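Local coordinates for protein hydroxylacyl-CoA dehydrogenase (Streptomyces coelicolor, PDB 5BKA) that adopts an NTF2-like (SnoaL-type) fold and probably takes part in biosynthesis of the polyketide antibiotic actinorhodin, at residues L15-H20 with D128-L133; G19-K24 with A35-D40. All coordinates share one frame; numbering follows the deposited sequence.

Contact 1 of 2, residues L15-H20 with D128-L133; sequences LSFYGH and DGELLL
F17 reaches from helix 10-26 to L131 and L133, where the loop 128-131 runs into strand 132-140. F17 supplies most of the surface that the helix buries here. CG lies anti to the backbone N (chi1 177°), which carries the ring out from the helix to the opposing backbone. The closest approach is F17 CE1 to the carbonyl oxygen L131 O, at 3.8 Å. This oxygen comes to the ring obliquely. It is a van der Waals contact, and no hydrogen bond joins the two segments.

L131 and L133 both turn their side chains toward the helix. L131 CB stands 4.5 Å from F17 CD1. L133 CB stands 4.6 Å from F17 CZ, near the far end of the ring. E130 adds a carboxylate at the border, with OE1 4.2 Å from F17 CD1 and again oblique to the ring. The backbone before it is shaped by an Asx turn. D128 OD1 accepts from E130 N at 3.2 Å, and the N-H comes from above the carboxylate plane. The bond is nearly straight, at 166°.

Within the helix, Y18 CE1 lies in the plane of the F17 ring, at its edge. F17 and Y18 also pack on L123 of strand 112-124. Y18 reaches on to A95 and S97 of strand 93-105, and L133 touches F37 of strand 37-38. The contact thus sets the N-terminal helix against the curved mixed sheet, at the start of strand 132-140, as in the NTF2-like fold.

Contact 2 of 2, residues G19-K24 with A35-D40; sequences GHQMQK and ATFTED
T36 is the main partner of Q21 here. Its OG1 accepts a hydrogen bond from Q21 NE2 at 2.6 Å. The bond is somewhat bent, with an angle of 147° at the hydrogen, and T36 OG1 sits 20° out of the amide plane. Q21 has CG anti to its backbone N, and the chain runs on extended (chi2 180°). This takes the amide straight out from helix 10-26 to the threonine. The same hydroxyl is hydrogen-bonded to Y33 O, in helix 30-35.

F37 follows and adds a lighter touch. Its CE1 lies 4.0 Å from Q21 NE2, with the amide nitrogen oblique to the ring. The F37 ring also meets Y33 edge-to-face. The chain then turns a corner at E39 and D40, leaving the helix behind.

The other end of the Q21 amide is held as well, since OE1 accepts from R136 NH2 on strand 132-140. A leucine here would probably leave T36 OG1 without its amide donor and R136 NH2 without this acceptor.

OE1 and one N-H of this buried amide thus have named partners, and the two bonds fix which way round it lies. The nearby arginine charge is likely to polarise the amide and strengthen NE2 as a donor to T36. The contact is therefore a polar link inside the fold, tying the first helix to the chain that leaves the second.

Overall arrangement
The two contacts are neighbours, with centres about 8 Å apart. Both start from helix 10-26 and share G19 and H20. From there contact 2 goes to nearby residues 35-40, while contact 1 pairs the helix with residues 128-133, late in the chain. Their far sides meet directly. L133 N and T36 O, and L133 O and T38 N, make probable backbone hydrogen bonds, and F17 CZ packs 3.5 Å from T36 O. Helix 10-26 is thus fixed to two adjoining chain segments within one SnoaL-like domain. Both contacts also touch the second subunit, where H20 packs on A84 of that subunit, so the same helix serves both fold and assembly.

Contact 1 of 2, residues L15-H20 with D128-L133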
loop_
_atom_site.group_PDB
_atom_site.type_symbol
_atom_site.label_atom_id
_atom_site.label_comp_id
_atom_site.label_asym_id
_atom_site.label_seq_id
_atom_site.Cartn_x
_atom_site.Cartn_y
_atom_site.Cartn_z
ATOM N N LEU B 15 7.371 5.965 5.684
ATOM C CA LEU B 15 6.613 5.591 4.492
ATOM C C LEU B 15 7.112 6.336 3.260
ATOM O O LEU B 15 7.268 5.742 2.187
ATOM C CB LEU B 15 5.124 5.861 4.709
ATOM C CG LEU B 15 4.366 4.946 5.673
ATOM C CD1 LEU B 15 2.873 5.247 5.621
ATOM C CD2 LEU B 15 4.630 3.484 5.356
ATOM N N SER B 16 7.353 7.643 3.395
ATOM C CA SER B 16 7.912 8.420 2.293
ATOM C C SER B 16 9.294 7.907 1.908
ATOM O O SER B 16 9.617 7.786 0.720
ATOM C CB SER B 16 7.971 9.899 2.670
ATOM O OG SER B 16 8.549 10.666 1.628
ATOM N N PHE B 17 10.138 7.638 2.908
ATOM C CA PHE B 17 11.448 7.045 2.657
ATOM C C PHE B 17 11.322 5.767 1.835
ATOM O O PHE B 17 12.046 5.571 0.854
ATOM C CB PHE B 17 12.152 6.774 3.989
ATOM C CG PHE B 17 13.482 6.089 3.853
ATOM C CD1 PHE B 17 14.615 6.807 3.506
ATOM C CD2 PHE B 17 13.603 4.728 4.084
ATOM C CE1 PHE B 17 15.842 6.179 3.385
ATOM C CE2 PHE B 17 14.826 4.095 3.965
ATOM C CZ PHE B 17 15.947 4.822 3.615
ATOM N N TYR B 18 10.390 4.889 2.218
ATOM C CA TYR B 18 10.190 3.646 1.479
ATOM C C TYR B 18 9.651 3.910 0.078
ATOM O O TYR B 18 10.006 3.202 -0.872
ATOM C CB TYR B 18 9.239 2.727 2.245
ATOM C CG TYR B 18 9.864 2.033 3.432
ATOM C CD1 TYR B 18 11.238 1.849 3.510
ATOM C CD2 TYR B 18 9.079 1.557 4.474
ATOM C CE1 TYR B 18 11.811 1.215 4.594
ATOM C CE2 TYR B 18 9.642 0.921 5.560
ATOM C CZ TYR B 18 11.009 0.752 5.615
ATOM O OH TYR B 18 11.574 0.118 6.697
ATOM N N GLY B 19 8.786 4.916 -0.069
ATOM C CA GLY B 19 8.222 5.206 -1.379
ATOM C C GLY B 19 9.281 5.580 -2.397
ATOM O O GLY B 19 9.314 5.039 -3.505
ATOM N N HIS B 20 10.163 6.513 -2.033
ATOM C CA HIS B 20 11.264 6.884 -2.917
ATOM C C HIS B 20 12.244 5.731 -3.094
ATOM O O HIS B 20 12.740 5.495 -4.203
ATOM C CB HIS B 20 11.983 8.116 -2.369
ATOM C CG HIS B 20 11.198 9.385 -2.497
ATOM N ND1 HIS B 20 11.327 10.235 -3.575
ATOM C CD2 HIS B 20 10.277 9.949 -1.681
ATOM C CE1 HIS B 20 10.518 11.267 -3.418
ATOM N NE2 HIS B 20 9.868 11.118 -2.277
ATOM N N ASP B 128 22.514 15.121 10.473
ATOM C CA ASP B 128 21.752 15.973 9.571
ATOM C C ASP B 128 20.258 15.670 9.578
ATOM O O ASP B 128 19.521 16.234 8.764
ATOM C CB ASP B 128 22.300 15.861 8.143
ATOM C CG ASP B 128 22.121 14.473 7.546
ATOM O OD1 ASP B 128 21.805 13.521 8.294
ATOM O OD2 ASP B 128 22.305 14.335 6.319
ATOM N N GLY B 129 19.798 14.794 10.468
ATOM C CA GLY B 129 18.391 14.484 10.558
ATOM C C GLY B 129 17.846 13.574 9.479
ATOM O O GLY B 129 16.650 13.259 9.511
ATOM N N GLU B 130 18.665 13.137 8.530
ATOM C CA GLU B 130 18.167 12.289 7.456
ATOM C C GLU B 130 18.299 10.819 7.831
ATOM O O GLU B 130 19.237 10.409 8.514
ATOM C CB GLU B 130 18.903 12.574 6.140
ATOM C CG GLU B 130 18.470 11.739 4.917
ATOM C CD GLU B 130 16.965 11.513 4.790
ATOM O OE1 GLU B 130 16.584 10.490 4.185
ATOM O OE2 GLU B 130 16.158 12.353 5.246
ATOM N N LEU B 131 17.331 10.029 7.383
ATOM C CA LEU B 131 17.285 8.609 7.683
ATOM C C LEU B 131 18.124 7.812 6.693
ATOM O O LEU B 131 18.261 8.176 5.523
ATOM C CB LEU B 131 15.845 8.095 7.657
ATOM C CG LEU B 131 14.938 8.498 8.819
ATOM C CD1 LEU B 131 13.492 8.142 8.508
ATOM C CD2 LEU B 131 15.392 7.844 10.111
ATOM N N LEU B 132 18.662 6.696 7.179
ATOM C CA LEU B 132 19.450 5.777 6.372
ATOM C C LEU B 132 19.224 4.375 6.913
ATOM O O LEU B 132 18.870 4.192 8.080
ATOM C CB LEU B 132 20.944 6.118 6.391
ATOM C CG LEU B 132 21.438 7.318 5.584
ATOM C CD1 LEU B 132 22.905 7.583 5.882
ATOM C CD2 LEU B 132 21.222 7.092 4.097
ATOM N N LEU B 133 19.452 3.383 6.057
ATOM C CA LEU B 133 19.181 1.987 6.382
ATOM C C LEU B 133 20.500 1.319 6.752
ATOM O O LEU B 133 21.375 1.143 5.898
ATOM C CB LEU B 133 18.510 1.286 5.199
ATOM C CG LEU B 133 17.723 -0.001 5.447
ATOM C CD1 LEU B 133 16.780 0.161 6.621
ATOM C CD2 LEU B 133 16.952 -0.393 4.199
#

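Contact 2 of 2, residues G19-K24 with A35-D40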
loop_
_atom_site.group_PDB
_atom_site.type_symbol
_atom_site.label_atom_id
_atom_site.label_comp_id
_atom_site.label_asym_id
_atom_site.label_seq_id
_atom_site.Cartn_x
_atom_site.Cartn_y
_atom_site.Cartn_z
ATOM N N GLY B 19 8.786 4.916 -0.069
ATOM C CA GLY B 19 8.222 5.206 -1.379
ATOM C C GLY B 19 9.281 5.580 -2.397
ATOM O O GLY B 19 9.314 5.039 -3.505
ATOM N N HIS B 20 10.163 6.513 -2.033
ATOM C CA HIS B 20 11.264 6.884 -2.917
ATOM C C HIS B 20 12.244 5.731 -3.094
ATOM O O HIS B 20 12.740 5.495 -4.203
ATOM C CB HIS B 20 11.983 8.116 -2.369
ATOM C CG HIS B 20 11.198 9.385 -2.497
ATOM N ND1 HIS B 20 11.327 10.235 -3.575
ATOM C CD2 HIS B 20 10.277 9.949 -1.681
ATOM C CE1 HIS B 20 10.518 11.267 -3.418
ATOM N NE2 HIS B 20 9.868 11.118 -2.277
ATOM N N GLN B 21 12.538 5.009 -2.011
ATOM C CA GLN B 21 13.539 3.947 -2.057
ATOM C C GLN B 21 13.141 2.847 -3.036
ATOM O O GLN B 21 13.933 2.451 -3.899
ATOM C CB GLN B 21 13.748 3.379 -0.652
ATOM C CG GLN B 21 14.737 2.232 -0.557
ATOM C CD GLN B 21 14.894 1.722 0.865
ATOM O OE1 GLN B 21 13.913 1.389 1.529
ATOM N NE2 GLN B 21 16.132 1.666 1.341
HETATM N N MSE B 22 11.913 2.346 -2.922
HETATM C CA MSE B 22 11.450 1.234 -3.754
HETATM C C MSE B 22 11.283 1.627 -5.218
HETATM O O MSE B 22 11.512 0.816 -6.115
HETATM C CB MSE B 22 10.125 0.684 -3.226
HETATM C CG MSE B 22 10.246 -0.144 -1.965
HETATM SE SE MSE B 22 11.859 -1.224 -1.918
HETATM C CE MSE B 22 12.489 -0.650 -0.201
ATOM N N GLN B 23 10.864 2.872 -5.458
ATOM C CA GLN B 23 10.714 3.336 -6.833
ATOM C C GLN B 23 12.059 3.412 -7.544
ATOM O O GLN B 23 12.132 3.175 -8.755
ATOM C CB GLN B 23 10.012 4.694 -6.856
ATOM C CG GLN B 23 8.510 4.607 -6.625
ATOM C CD GLN B 23 7.793 5.913 -6.911
ATOM O OE1 GLN B 23 8.246 6.717 -7.724
ATOM N NE2 GLN B 23 6.666 6.128 -6.241
ATOM N N LYS B 24 13.124 3.743 -6.813
ATOM C CA LYS B 24 14.470 3.660 -7.370
ATOM C C LYS B 24 14.834 2.221 -7.718
ATOM O O LYS B 24 15.291 1.939 -8.832
ATOM C CB LYS B 24 15.476 4.263 -6.388
ATOM C CG LYS B 24 15.300 5.764 -6.202
ATOM C CD LYS B 24 16.336 6.354 -5.266
ATOM C CE LYS B 24 16.144 7.857 -5.133
ATOM N NZ LYS B 24 17.243 8.500 -4.370
ATOM N N ALA B 35 22.206 4.006 -2.071
ATOM C CA ALA B 35 22.494 5.268 -1.400
ATOM C C ALA B 35 21.555 5.539 -0.231
ATOM O O ALA B 35 21.872 6.383 0.615
ATOM C CB ALA B 35 22.427 6.423 -2.401
ATOM N N THR B 36 20.414 4.853 -0.160
ATOM C CA THR B 36 19.532 4.971 0.995
ATOM C C THR B 36 19.992 4.118 2.169
ATOM O O THR B 36 19.377 4.177 3.239
ATOM C CB THR B 36 18.097 4.589 0.613
ATOM O OG1 THR B 36 18.025 3.180 0.358
ATOM C CG2 THR B 36 17.654 5.348 -0.630
ATOM N N PHE B 37 21.056 3.343 1.992
ATOM C CA PHE B 37 21.695 2.571 3.047
ATOM C C PHE B 37 22.864 3.346 3.638
ATOM O O PHE B 37 23.392 4.284 3.035
ATOM C CB PHE B 37 22.215 1.236 2.508
ATOM C CG PHE B 37 21.164 0.178 2.351
ATOM C CD1 PHE B 37 20.259 0.229 1.305
ATOM C CD2 PHE B 37 21.102 -0.889 3.232
ATOM C CE1 PHE B 37 19.300 -0.753 1.152
ATOM C CE2 PHE B 37 20.146 -1.875 3.084
ATOM C CZ PHE B 37 19.246 -1.808 2.041
ATOM N N THR B 38 23.271 2.936 4.836
ATOM C CA THR B 38 24.544 3.398 5.364
ATOM C C THR B 38 25.678 2.841 4.506
ATOM O O THR B 38 25.506 1.872 3.759
ATOM C CB THR B 38 24.724 2.965 6.820
ATOM O OG1 THR B 38 24.411 1.572 6.950
ATOM C CG2 THR B 38 23.818 3.772 7.736
ATOM N N GLU B 39 26.852 3.467 4.614
ATOM C CA GLU B 39 27.975 3.040 3.787
ATOM C C GLU B 39 28.483 1.656 4.168
ATOM O O GLU B 39 29.121 0.995 3.344
ATOM C CB GLU B 39 29.112 4.061 3.858
ATOM C CG GLU B 39 28.990 5.169 2.822
ATOM C CD GLU B 39 29.720 4.843 1.531
ATOM O OE1 GLU B 39 30.186 3.694 1.385
ATOM O OE2 GLU B 39 29.818 5.732 0.658
ATOM N N ASP B 40 28.224 1.205 5.397
ATOM C CA ASP B 40 28.418 -0.188 5.776
ATOM C C ASP B 40 27.115 -0.976 5.695
ATOM O O ASP B 40 26.916 -1.928 6.455
ATOM C CB ASP B 40 29.014 -0.288 7.181
ATOM C CG ASP B 40 28.203 0.467 8.215
ATOM O OD1 ASP B 40 27.227 1.146 7.834
ATOM O OD2 ASP B 40 28.541 0.380 9.414
#